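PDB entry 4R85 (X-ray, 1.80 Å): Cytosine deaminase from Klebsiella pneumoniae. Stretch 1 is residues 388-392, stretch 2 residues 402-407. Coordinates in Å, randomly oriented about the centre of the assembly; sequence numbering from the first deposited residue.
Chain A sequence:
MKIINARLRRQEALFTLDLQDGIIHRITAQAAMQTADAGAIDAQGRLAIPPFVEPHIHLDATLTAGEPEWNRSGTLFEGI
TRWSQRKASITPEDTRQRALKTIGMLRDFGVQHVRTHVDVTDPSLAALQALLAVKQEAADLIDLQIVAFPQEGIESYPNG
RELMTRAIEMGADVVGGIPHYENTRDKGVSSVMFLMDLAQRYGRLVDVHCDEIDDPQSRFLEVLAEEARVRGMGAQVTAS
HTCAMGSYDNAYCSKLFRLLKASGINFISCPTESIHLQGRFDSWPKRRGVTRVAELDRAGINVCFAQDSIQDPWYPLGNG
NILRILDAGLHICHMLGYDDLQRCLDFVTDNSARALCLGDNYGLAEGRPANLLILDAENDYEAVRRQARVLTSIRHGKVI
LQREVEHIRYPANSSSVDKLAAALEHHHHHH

Stretch 1 388-392: ARVLT
Stretch 2 (402-407) QREVEH

Two arginines, one from each stretch, donate to backbone carbonyls of the other. R389 (chi1 m, chi2 t, chi3 96°, chi4 -100°) sends NH1 to E404 O at 2.8 Å, with the acceptor near the guanidinium plane; R403 CD lies over one face of that group and E406 N over the opposite face. R403 (chi1 -130°, chi2 t, chi3 -140°, chi4 99°) donates in turn, NH1 to V390 O at 2.8 Å, with the acceptor at the guanidinium edge. The two like charges lie close, R389 NH2 to R403 NE being 4.5 Å.

A nearly straight backbone hydrogen bond joins R403 N to L391 O, 2.8 Å and 175°. The two stretches run antiparallel, their end-to-end directions 148° apart. V390 to T392 are strand. T392 and Q402 form a non-hydrogen-bonded bridge, CA to CA 4.7 Å, with side chains on the same face, so T392 OG1 (chi1 m) can donate to Q402 OE1 at 2.9 Å; L391 CA and R403 CA are also 4.7 Å apart. Q402 (t, p, chi3 44°) also gives a weak bond from NE2 to R403 O, 3.1 Å.

L391 turns at phi/psi -86/-33, whereas its neighbours are extended. Its CB points away, yet rotamer m, t brings CD1 within 3.6 Å of CG2 of V405 (chi1 t), an apolar contact beside the polar network. The contact buries 441 Å², both sides summed.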

# COMPACT_ATOMS: atom_id res chain seq x y z
N ALA A 388 6.30 9.52 -5.24
CA ALA A 388 7.09 10.74 -5.40
C ALA A 388 6.84 11.77 -4.31
O ALA A 388 5.70 12.05 -3.95
CB ALA A 388 6.83 11.36 -6.78
N ARG A 389 7.93 12.33 -3.79
CA ARG A 389 7.86 13.35 -2.77
C ARG A 389 7.37 14.67 -3.35
O ARG A 389 7.64 14.99 -4.50
CB ARG A 389 9.24 13.53 -2.14
CG ARG A 389 9.74 12.27 -1.43
CD ARG A 389 11.26 12.17 -1.41
NE ARG A 389 11.85 12.68 -0.17
CZ ARG A 389 12.39 13.89 -0.04
NH1 ARG A 389 12.41 14.72 -1.08
NH2 ARG A 389 12.90 14.27 1.12
N VAL A 390 6.64 15.42 -2.54
CA VAL A 390 6.23 16.76 -2.93
C VAL A 390 7.37 17.70 -2.60
O VAL A 390 7.71 17.89 -1.42
CB VAL A 390 4.97 17.21 -2.17
CG1 VAL A 390 4.70 18.69 -2.42
CG2 VAL A 390 3.77 16.34 -2.56
N LEU A 391 7.97 18.27 -3.63
CA LEU A 391 9.16 19.10 -3.45
C LEU A 391 8.80 20.54 -3.13
O LEU A 391 9.52 21.22 -2.40
CB LEU A 391 10.03 19.05 -4.70
CG LEU A 391 10.66 17.70 -5.04
CD1 LEU A 391 11.58 17.87 -6.22
CD2 LEU A 391 11.42 17.11 -3.85
N THR A 392 7.70 21.02 -3.70
CA THR A 392 7.25 22.39 -3.47
C THR A 392 5.74 22.42 -3.46
O THR A 392 5.09 21.78 -4.28
CB THR A 392 7.76 23.33 -4.58
OG1 THR A 392 9.17 23.13 -4.78
CG2 THR A 392 7.51 24.78 -4.20
N GLN A 402 8.70 23.62 1.16
CA GLN A 402 9.84 23.32 0.32
C GLN A 402 10.61 22.15 0.93
O GLN A 402 11.07 22.21 2.07
CB GLN A 402 10.75 24.54 0.17
CG GLN A 402 11.92 24.31 -0.77
CD GLN A 402 11.47 24.01 -2.18
OE1 GLN A 402 10.56 24.67 -2.70
NE2 GLN A 402 12.08 23.01 -2.81
N ARG A 403 10.72 21.08 0.15
CA ARG A 403 11.47 19.90 0.53
C ARG A 403 12.71 19.84 -0.35
O ARG A 403 12.66 20.21 -1.52
CB ARG A 403 10.63 18.65 0.26
CG ARG A 403 10.53 17.68 1.41
CD ARG A 403 9.73 16.45 0.98
NE ARG A 403 8.83 15.97 2.03
CZ ARG A 403 7.53 16.25 2.09
NH1 ARG A 403 6.95 17.00 1.15
NH2 ARG A 403 6.80 15.76 3.08
N GLU A 404 13.82 19.38 0.21
CA GLU A 404 15.00 19.15 -0.61
C GLU A 404 14.84 17.83 -1.33
O GLU A 404 14.19 16.91 -0.84
CB GLU A 404 16.26 19.16 0.25
CG GLU A 404 16.80 20.55 0.54
CD GLU A 404 17.29 21.26 -0.71
OE1 GLU A 404 17.61 20.57 -1.70
OE2 GLU A 404 17.36 22.51 -0.70
N VAL A 405 15.43 17.73 -2.52
CA VAL A 405 15.46 16.47 -3.25
C VAL A 405 16.32 15.48 -2.46
O VAL A 405 17.41 15.83 -1.99
CB VAL A 405 16.02 16.65 -4.68
CG1 VAL A 405 16.20 15.30 -5.36
CG2 VAL A 405 15.10 17.54 -5.49
N GLU A 406 15.81 14.27 -2.30
CA GLU A 406 16.51 13.25 -1.53
C GLU A 406 17.90 12.99 -2.12
O GLU A 406 18.05 12.86 -3.34
CB GLU A 406 15.70 11.95 -1.50
CG GLU A 406 16.22 10.93 -0.51
CD GLU A 406 15.44 9.63 -0.56
OE1 GLU A 406 15.31 9.05 -1.66
OE2 GLU A 406 14.94 9.20 0.50
N HIS A 407 18.90 12.95 -1.25
CA HIS A 407 20.26 12.64 -1.70
C HIS A 407 20.87 11.50 -0.91
O HIS A 407 21.00 11.55 0.31
CB HIS A 407 21.14 13.89 -1.68
CG HIS A 407 21.09 14.68 -2.95
ND1 HIS A 407 20.80 14.11 -4.17
CD2 HIS A 407 21.28 16.00 -3.19
CE1 HIS A 407 20.82 15.04 -5.11
NE2 HIS A 407 21.11 16.20 -4.54